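Putative dihydrodipicolinate synthase (Thermus thermophilus, PDB 2PCQ) belongs to the dihydrodipicolinate synthetase family of TIM-barrel proteins, although its own function remains putative. Local coordinates at residues A[48-51]-A[52-56]; A[124-127]-A[128-132]; A[229-232]-A[233-237]. All coordinates share one frame; numbering follows the deposited sequence.

How the interactions relate
The three contacts are short local ones, met in series along a single TIM-barrel chain. Interaction 1 is the start of helix 49-57 on the outside of the barrel, interaction 2 the turn that follows barrel strand 121-125, and interaction 3 one part of the long helix 216-247. None touches another. Interactions 2 and 3 come nearest, with about 7 Å between closest atoms and about 17 Å between centres; the centres of interactions 1 and 3 lie about 28 Å apart. Interactions 1 and 2 both meet the second subunit of the tetramer. The potassium ion is bound at A143 and V148, outside all three, V148 opening the strand next to 121-125.

Interaction 1 of 3, residues A[48-51]-A[52-56]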
ATOM      1  N   THR A  48      15.211 -22.510 -15.036  1.00 18.87           N
ATOM      2  CA  THR A  48      14.287 -23.007 -16.048  1.00 18.87           C
ATOM      3  C   THR A  48      13.871 -24.382 -15.527  1.00 18.88           C
ATOM      4  O   THR A  48      14.533 -24.936 -14.650  1.00 18.72           O
ATOM      5  CB  THR A  48      14.976 -23.203 -17.415  1.00 19.45           C
ATOM      6  OG1 THR A  48      16.025 -24.169 -17.285  1.00 19.35           O
ATOM      7  CG2 THR A  48      15.548 -21.891 -17.920  1.00 19.31           C
ATOM      8  N   PRO A  49      12.772 -24.947 -16.046  1.00 20.57           N
ATOM      9  CA  PRO A  49      12.328 -26.266 -15.584  1.00 20.48           C
ATOM     10  C   PRO A  49      13.442 -27.312 -15.664  1.00 22.43           C
ATOM     11  O   PRO A  49      13.554 -28.184 -14.804  1.00 22.97           O
ATOM     12  CB  PRO A  49      11.170 -26.582 -16.522  1.00 19.89           C
ATOM     13  CG  PRO A  49      10.571 -25.221 -16.758  1.00 19.03           C
ATOM     14  CD  PRO A  49      11.800 -24.365 -16.991  1.00 19.24           C
ATOM     15  N   GLU A  50      14.268 -27.208 -16.700  1.00 22.36           N
ATOM     16  CA  GLU A  50      15.373 -28.141 -16.908  1.00 24.89           C
ATOM     17  C   GLU A  50      16.421 -28.003 -15.802  1.00 23.37           C
ATOM     18  O   GLU A  50      16.869 -29.000 -15.234  1.00 21.49           O
ATOM     19  CB  GLU A  50      16.002 -27.888 -18.284  1.00 25.93           C
ATOM     20  CG  GLU A  50      17.038 -28.911 -18.736  1.00 43.17           C
ATOM     21  CD  GLU A  50      18.397 -28.701 -18.098  1.00 53.64           C
ATOM     22  OE1 GLU A  50      18.874 -27.546 -18.089  1.00 56.36           O
ATOM     23  OE2 GLU A  50      18.995 -29.691 -17.617  1.00 59.70           O
ATOM     24  N   GLU A  51      16.808 -26.766 -15.499  1.00 20.34           N
ATOM     25  CA  GLU A  51      17.797 -26.511 -14.455  1.00 21.84           C
ATOM     26  C   GLU A  51      17.224 -26.913 -13.096  1.00 22.84           C
ATOM     27  O   GLU A  51      17.932 -27.457 -12.249  1.00 18.89           O
ATOM     28  CB  GLU A  51      18.194 -25.030 -14.456  1.00 16.07           C
ATOM     29  CG  GLU A  51      18.735 -24.555 -15.804  1.00 20.56           C
ATOM     30  CD  GLU A  51      18.972 -23.057 -15.865  1.00 20.95           C
ATOM     31  OE1 GLU A  51      18.095 -22.297 -15.400  1.00 22.60           O
ATOM     32  OE2 GLU A  51      20.028 -22.638 -16.391  1.00 17.73           O
ATOM     33  N   ARG A  52      15.932 -26.655 -12.905  1.00 19.29           N
ATOM     34  CA  ARG A  52      15.238 -26.993 -11.664  1.00 20.69           C
ATOM     35  C   ARG A  52      15.362 -28.491 -11.378  1.00 20.76           C
ATOM     36  O   ARG A  52      15.692 -28.896 -10.265  1.00 20.13           O
ATOM     37  CB  ARG A  52      13.757 -26.616 -11.780  1.00 20.72           C
ATOM     38  CG  ARG A  52      12.916 -26.873 -10.534  1.00 19.06           C
ATOM     39  CD  ARG A  52      11.433 -26.748 -10.865  1.00 17.28           C
ATOM     40  NE  ARG A  52      11.019 -27.790 -11.801  1.00 20.63           N
ATOM     41  CZ  ARG A  52      10.080 -27.646 -12.734  1.00 22.56           C
ATOM     42  NH1 ARG A  52       9.439 -26.494 -12.875  1.00 22.32           N
ATOM     43  NH2 ARG A  52       9.784 -28.663 -13.529  1.00 24.82           N
ATOM     44  N   ALA A  53      15.088 -29.310 -12.389  1.00 18.15           N
ATOM     45  CA  ALA A  53      15.165 -30.761 -12.249  1.00 20.70           C
ATOM     46  C   ALA A  53      16.614 -31.208 -12.063  1.00 21.21           C
ATOM     47  O   ALA A  53      16.905 -32.089 -11.257  1.00 21.55           O
ATOM     48  CB  ALA A  53      14.566 -31.438 -13.482  1.00 22.29           C
ATOM     49  N   ARG A  54      17.516 -30.590 -12.815  1.00 18.98           N
ATOM     50  CA  ARG A  54      18.932 -30.925 -12.744  1.00 22.61           C
ATOM     51  C   ARG A  54      19.495 -30.610 -11.357  1.00 22.96           C
ATOM     52  O   ARG A  54      20.213 -31.417 -10.764  1.00 23.39           O
ATOM     53  CB  ARG A  54      19.693 -30.134 -13.810  1.00 23.59           C
ATOM     54  CG  ARG A  54      20.996 -30.762 -14.260  1.00 35.37           C
ATOM     55  CD  ARG A  54      21.517 -30.053 -15.503  1.00 35.80           C
ATOM     56  NE  ARG A  54      22.068 -28.736 -15.197  1.00 41.97           N
ATOM     57  CZ  ARG A  54      21.950 -27.676 -15.987  1.00 41.14           C
ATOM     58  NH1 ARG A  54      21.293 -27.770 -17.133  1.00 49.48           N
ATOM     59  NH2 ARG A  54      22.497 -26.521 -15.637  1.00 50.78           N
ATOM     60  N   GLY A  55      19.160 -29.432 -10.841  1.00 19.53           N
ATOM     61  CA  GLY A  55      19.643 -29.036  -9.533  1.00 19.27           C
ATOM     62  C   GLY A  55      19.246 -29.991  -8.424  1.00 18.61           C
ATOM     63  O   GLY A  55      20.067 -30.340  -7.576  1.00 20.57           O
ATOM     64  N   LEU A  56      17.989 -30.422  -8.428  1.00 19.03           N
ATOM     65  CA  LEU A  56      17.498 -31.330  -7.398  1.00 20.09           C
ATOM     66  C   LEU A  56      18.117 -32.723  -7.511  1.00 22.45           C
ATOM     67  O   LEU A  56      18.372 -33.371  -6.498  1.00 23.14           O
ATOM     68  CB  LEU A  56      15.969 -31.418  -7.460  1.00 19.12           C
ATOM     69  CG  LEU A  56      15.261 -32.254  -6.386  1.00 24.82           C
ATOM     70  CD1 LEU A  56      15.662 -31.776  -4.997  1.00 23.40           C
ATOM     71  CD2 LEU A  56      13.753 -32.146  -6.569  1.00 22.25           C
TER
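The guanidinium of R52 is laid against P49, whose CA stands 3.8 Å above the guanidinium plane, over its centre. P49 CB adds a second contact, 3.9 Å from R52 NH2. R52 folds back in this way because its chain runs out with CG anti to the backbone N and then bends at chi3 (65°). The other guanidinium, that of R54, is met obliquely: E50 OE1 makes a salt bridge to R54 NH1 at 2.6 Å, and E50 OE2 a weak hydrogen bond to the same nitrogen at 3.0 Å. One NH1 thus faces both carboxylate oxygens, with the carboxylate and guanidinium planes 34° apart. The aliphatic part of R54 takes part too, its CD lying 3.3 Å from E50 OE2.

The segment is the first turns of helix 49-57, which connects strands 36-37 and 66-69 in a beta-alpha-beta unit of the TIM barrel. T48 is the N-cap, and with E51 it forms a capping box: E51 N donates to T48 OG1 (3.2 Å), while T48 N donates to E51 OE1 (2.9 Å), which it meets on the anti side. Backbone bonds from R52, A53, R54 and G55 to the carbonyls four residues earlier then run on, that of G55 N to E51 O measuring 2.7 Å.

Most charged ends have further partners. E51 OE2 pairs with R256, R52 NE with E83 of helix 74-87, and R54 NE with E18. At the capped end, P49 packs on P49 of the second subunit.

Interaction 2 of 3, residues A[124-127]-A[128-132]; sequences YHVP and QNTKV
V126 O is held by two backbone donors that arrive from opposite faces of its carbonyl plane, N129 N and T130 N, each at 3.1 Å. This is the tight part of the contact. V126, the N-cap residue of helix 127-130, also lays CG1 against T130 CG2 (3.8 Å), the two side chains crossing at about a right angle. Beside them, one water accepts from V126 N, donates to Y124 O and meets T130 OG1 at 2.8 Å. A second water lies in the plane of the H125 ring at its edge, joining ND1 to V132 O.

The solvent side is looser. Q128 is exposed; its chain bends at chi2 (98°), which brings OE1 alongside the P127 ring, 3.5 Å from P127 CD, while NE2 is bonded to S154 O.

K131, where phi turns positive after the helix, faces the subunit interface. Its chain runs out extended and bends only at its last torsion, where K131 NZ donates to N129 O (2.8 Å) and to R98 O of the second subunit, whose Y99 packs on V126, N129 and K131.

The turn leaves the C-terminal end of barrel strand 121-125, which lies between strands 91-94 and 148-153.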
ATOM      1  N   TYR A 124       2.747 -21.848   1.466  1.00 14.15           N
ATOM      2  CA  TYR A 124       3.903 -20.962   1.540  1.00 13.29           C
ATOM      3  C   TYR A 124       3.480 -19.509   1.392  1.00 12.91           C
ATOM      4  O   TYR A 124       3.166 -19.053   0.295  1.00 14.46           O
ATOM      5  CB  TYR A 124       4.906 -21.328   0.439  1.00 12.81           C
ATOM      6  CG  TYR A 124       6.340 -20.908   0.705  1.00 15.14           C
ATOM      7  CD1 TYR A 124       7.384 -21.440  -0.047  1.00 15.93           C
ATOM      8  CD2 TYR A 124       6.660 -20.013   1.731  1.00 14.97           C
ATOM      9  CE1 TYR A 124       8.711 -21.109   0.215  1.00 16.88           C
ATOM     10  CE2 TYR A 124       7.987 -19.671   2.002  1.00 16.55           C
ATOM     11  CZ  TYR A 124       9.007 -20.228   1.240  1.00 19.91           C
ATOM     12  OH  TYR A 124      10.327 -19.941   1.517  1.00 18.28           O
ATOM     13  N   HIS A 125       3.470 -18.788   2.507  1.00 13.46           N
ATOM     14  CA  HIS A 125       3.092 -17.380   2.505  1.00 11.23           C
ATOM     15  C   HIS A 125       4.337 -16.515   2.701  1.00 12.45           C
ATOM     16  O   HIS A 125       4.834 -16.367   3.818  1.00 11.95           O
ATOM     17  CB  HIS A 125       2.086 -17.105   3.624  1.00 12.29           C
ATOM     18  CG  HIS A 125       1.590 -15.692   3.662  1.00 14.69           C
ATOM     19  ND1 HIS A 125       1.032 -15.066   2.565  1.00 13.27           N
ATOM     20  CD2 HIS A 125       1.550 -14.786   4.668  1.00 11.14           C
ATOM     21  CE1 HIS A 125       0.671 -13.839   2.895  1.00 12.38           C
ATOM     22  NE2 HIS A 125       0.974 -13.643   4.166  1.00 16.51           N
ATOM     23  N   VAL A 126       4.840 -15.951   1.609  1.00 11.49           N
ATOM     24  CA  VAL A 126       6.024 -15.100   1.660  1.00 11.86           C
ATOM     25  C   VAL A 126       5.762 -13.898   0.740  1.00 14.10           C
ATOM     26  O   VAL A 126       6.427 -13.711  -0.278  1.00 15.11           O
ATOM     27  CB  VAL A 126       7.302 -15.924   1.245  1.00 11.51           C
ATOM     28  CG1 VAL A 126       7.103 -16.572  -0.122  1.00 13.20           C
ATOM     29  CG2 VAL A 126       8.545 -15.040   1.266  1.00  9.58           C
ATOM     30  N   PRO A 127       4.780 -13.052   1.117  1.00 13.47           N
ATOM     31  CA  PRO A 127       4.356 -11.852   0.383  1.00 15.86           C
ATOM     32  C   PRO A 127       5.437 -10.843   0.011  1.00 16.95           C
ATOM     33  O   PRO A 127       5.303 -10.132  -0.982  1.00 13.96           O
ATOM     34  CB  PRO A 127       3.278 -11.250   1.289  1.00 12.92           C
ATOM     35  CG  PRO A 127       3.726 -11.657   2.657  1.00 12.39           C
ATOM     36  CD  PRO A 127       4.128 -13.101   2.438  1.00 10.69           C
ATOM     37  N   GLN A 128       6.502 -10.774   0.799  1.00 15.65           N
ATOM     38  CA  GLN A 128       7.577  -9.839   0.499  1.00 19.18           C
ATOM     39  C   GLN A 128       8.120 -10.103  -0.902  1.00 17.87           C
ATOM     40  O   GLN A 128       8.532  -9.180  -1.602  1.00 19.84           O
ATOM     41  CB  GLN A 128       8.702  -9.964   1.534  1.00 21.86           C
ATOM     42  CG  GLN A 128       8.250  -9.678   2.964  1.00 30.80           C
ATOM     43  CD  GLN A 128       7.944 -10.943   3.760  1.00 37.44           C
ATOM     44  OE1 GLN A 128       7.304 -11.877   3.260  1.00 22.10           O
ATOM     45  NE2 GLN A 128       8.398 -10.971   5.011  1.00 37.34           N
ATOM     46  N   ASN A 129       8.109 -11.368  -1.311  1.00 15.12           N
ATOM     47  CA  ASN A 129       8.601 -11.747  -2.632  1.00 14.00           C
ATOM     48  C   ASN A 129       7.481 -12.031  -3.641  1.00 18.14           C
ATOM     49  O   ASN A 129       7.518 -11.534  -4.767  1.00 14.81           O
ATOM     50  CB  ASN A 129       9.503 -12.981  -2.525  1.00 16.36           C
ATOM     51  CG  ASN A 129      10.821 -12.690  -1.820  1.00 20.64           C
ATOM     52  OD1 ASN A 129      11.690 -11.999  -2.352  1.00 20.61           O
ATOM     53  ND2 ASN A 129      10.970 -13.219  -0.619  1.00 19.73           N
ATOM     54  N   THR A 130       6.495 -12.837  -3.248  1.00 13.96           N
ATOM     55  CA  THR A 130       5.394 -13.173  -4.150  1.00 15.55           C
ATOM     56  C   THR A 130       4.467 -11.985  -4.363  1.00 17.37           C
ATOM     57  O   THR A 130       3.777 -11.897  -5.373  1.00 16.75           O
ATOM     58  CB  THR A 130       4.558 -14.349  -3.619  1.00 16.44           C
ATOM     59  OG1 THR A 130       3.958 -13.981  -2.371  1.00 15.63           O
ATOM     60  CG2 THR A 130       5.431 -15.588  -3.435  1.00 13.78           C
ATOM     61  N   LYS A 131       4.441 -11.084  -3.391  1.00 17.86           N
ATOM     62  CA  LYS A 131       3.624  -9.887  -3.480  1.00 19.48           C
ATOM     63  C   LYS A 131       2.123 -10.136  -3.639  1.00 23.72           C
ATOM     64  O   LYS A 131       1.406  -9.315  -4.212  1.00 19.90           O
ATOM     65  CB  LYS A 131       4.155  -9.011  -4.620  1.00 22.64           C
ATOM     66  CG  LYS A 131       5.634  -8.669  -4.446  1.00 24.84           C
ATOM     67  CD  LYS A 131       6.223  -7.996  -5.675  1.00 35.89           C
ATOM     68  CE  LYS A 131       7.724  -7.744  -5.513  1.00 36.78           C
ATOM     69  NZ  LYS A 131       8.530  -9.004  -5.466  1.00 22.56           N
ATOM     70  N   VAL A 132       1.655 -11.274  -3.136  1.00 21.50           N
ATOM     71  CA  VAL A 132       0.236 -11.605  -3.174  1.00 18.40           C
ATOM     72  C   VAL A 132      -0.146 -12.143  -1.806  1.00 19.37           C
ATOM     73  O   VAL A 132       0.692 -12.672  -1.074  1.00 14.09           O
ATOM     74  CB  VAL A 132      -0.116 -12.674  -4.250  1.00 22.66           C
ATOM     75  CG1 VAL A 132       0.170 -12.126  -5.645  1.00 13.91           C
ATOM     76  CG2 VAL A 132       0.652 -13.962  -3.990  1.00 19.52           C
TER
HETATM   77  O   HOH W   1       3.272 -16.280  -0.917  1.00 12.32           O
HETATM   78  O   HOH W   2       0.855 -15.343  -0.302  1.00 13.47           O

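Interaction 3 of 3, residues A[229-232]-A[233-237]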
ATOM      1  N   LEU A 229      21.410 -10.015  13.458  1.00 14.83           N
ATOM      2  CA  LEU A 229      21.734 -10.943  12.380  1.00 15.48           C
ATOM      3  C   LEU A 229      20.511 -11.171  11.492  1.00 17.96           C
ATOM      4  O   LEU A 229      20.590 -11.060  10.270  1.00 16.79           O
ATOM      5  CB  LEU A 229      22.195 -12.292  12.950  1.00 15.44           C
ATOM      6  CG  LEU A 229      22.504 -13.385  11.918  1.00 22.47           C
ATOM      7  CD1 LEU A 229      23.885 -13.140  11.328  1.00 17.85           C
ATOM      8  CD2 LEU A 229      22.442 -14.768  12.564  1.00 15.91           C
ATOM      9  N   GLY A 230      19.382 -11.491  12.114  1.00 17.47           N
ATOM     10  CA  GLY A 230      18.169 -11.740  11.356  1.00 16.81           C
ATOM     11  C   GLY A 230      17.605 -10.509  10.671  1.00 14.98           C
ATOM     12  O   GLY A 230      17.094 -10.598   9.555  1.00 15.46           O
ATOM     13  N   ASP A 231      17.702  -9.364  11.341  1.00 17.57           N
ATOM     14  CA  ASP A 231      17.198  -8.097  10.812  1.00 16.50           C
ATOM     15  C   ASP A 231      17.977  -7.646   9.585  1.00 18.44           C
ATOM     16  O   ASP A 231      17.387  -7.291   8.567  1.00 15.14           O
ATOM     17  CB  ASP A 231      17.276  -7.009  11.887  1.00 14.44           C
ATOM     18  CG  ASP A 231      16.848  -5.640  11.371  1.00 25.35           C
ATOM     19  OD1 ASP A 231      15.650  -5.461  11.062  1.00 21.00           O
ATOM     20  OD2 ASP A 231      17.711  -4.743  11.269  1.00 25.74           O
ATOM     21  N   LEU A 232      19.303  -7.653   9.684  1.00 16.46           N
ATOM     22  CA  LEU A 232      20.140  -7.239   8.563  1.00 17.17           C
ATOM     23  C   LEU A 232      20.049  -8.204   7.391  1.00 15.86           C
ATOM     24  O   LEU A 232      20.009  -7.784   6.240  1.00 17.82           O
ATOM     25  CB  LEU A 232      21.600  -7.102   8.999  1.00 18.50           C
ATOM     26  CG  LEU A 232      21.919  -5.836   9.795  1.00 24.24           C
ATOM     27  CD1 LEU A 232      23.347  -5.898  10.302  1.00 24.07           C
ATOM     28  CD2 LEU A 232      21.707  -4.606   8.908  1.00 26.23           C
ATOM     29  N   LEU A 233      20.015  -9.500   7.683  1.00 16.03           N
ATOM     30  CA  LEU A 233      19.930 -10.494   6.624  1.00 17.40           C
ATOM     31  C   LEU A 233      18.638 -10.323   5.827  1.00 17.98           C
ATOM     32  O   LEU A 233      18.632 -10.474   4.605  1.00 19.76           O
ATOM     33  CB  LEU A 233      20.003 -11.907   7.215  1.00 16.22           C
ATOM     34  CG  LEU A 233      20.212 -13.055   6.222  1.00 25.17           C
ATOM     35  CD1 LEU A 233      21.488 -12.815   5.416  1.00 18.01           C
ATOM     36  CD2 LEU A 233      20.295 -14.380   6.977  1.00 17.68           C
ATOM     37  N   ALA A 234      17.548 -10.004   6.517  1.00 15.97           N
ATOM     38  CA  ALA A 234      16.264  -9.808   5.851  1.00 18.47           C
ATOM     39  C   ALA A 234      16.355  -8.621   4.897  1.00 20.06           C
ATOM     40  O   ALA A 234      15.755  -8.631   3.825  1.00 19.49           O
ATOM     41  CB  ALA A 234      15.163  -9.568   6.879  1.00 15.87           C
ATOM     42  N   LYS A 235      17.108  -7.600   5.292  1.00 16.59           N
ATOM     43  CA  LYS A 235      17.276  -6.417   4.455  1.00 19.25           C
ATOM     44  C   LYS A 235      18.206  -6.701   3.281  1.00 16.56           C
ATOM     45  O   LYS A 235      18.012  -6.172   2.190  1.00 17.13           O
ATOM     46  CB  LYS A 235      17.838  -5.253   5.282  1.00 15.54           C
ATOM     47  CG  LYS A 235      16.882  -4.723   6.338  1.00 19.44           C
ATOM     48  CD  LYS A 235      17.566  -3.707   7.247  1.00 22.61           C
ATOM     49  CE  LYS A 235      16.601  -3.158   8.288  1.00 26.06           C
ATOM     50  NZ  LYS A 235      17.297  -2.309   9.286  1.00 31.93           N
ATOM     51  N   GLY A 236      19.212  -7.543   3.509  1.00 14.72           N
ATOM     52  CA  GLY A 236      20.159  -7.868   2.459  1.00 12.18           C
ATOM     53  C   GLY A 236      19.702  -8.927   1.468  1.00 15.91           C
ATOM     54  O   GLY A 236      20.254  -9.036   0.376  1.00 16.95           O
ATOM     55  N   GLY A 237      18.709  -9.722   1.848  1.00 14.39           N
ATOM     56  CA  GLY A 237      18.204 -10.751   0.952  1.00 16.48           C
ATOM     57  C   GLY A 237      19.218 -11.780   0.477  1.00 17.39           C
ATOM     58  O   GLY A 237      20.205 -12.059   1.157  1.00 18.43           O
TER
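D231 and K235, one helical turn apart, are joined by a salt bridge along the outside of helix 216-247. The lysine can be followed outward. Its CB lies 3.5 Å from L232 O, and CG passes D231 O at 3.4 Å. CD is still beside that carbonyl, 3.8 Å from D231 O, so the first half of the chain climbs over the backbone of the preceding turn. CE then comes level with the aspartate carboxylate, 3.6 Å from OD2. At the tip, NZ donates to D231 OD2 at 3.2 Å, on the syn side of that oxygen and 19° out of the carboxylate plane. The lysine gets there with CG beside the backbone N (chi1 -67°) and a fully extended chain beyond it. D231 meets it by setting its own CG anti to the backbone N, chi1 176°. With K235 exposed and D231 partly so, the pair is likely to be weakened by solvent.

Beneath it the helical backbone bonds run on: L233 N donates to L229 O at 3.1 Å, and G236 N to L232 O at 2.9 Å; that of K235 N to D231 O is weak. The buried leucines serve other neighbours: L229 and L232 pack on F269 of helix 266-278, and L233 on A195 and A196 in the loop after the last barrel strand.

An acid followed four residues later by a lysine on the outer face, with leucines turned inward, is the pattern of an amphipathic helix, here in the helical region that follows the eight-stranded TIM barrel.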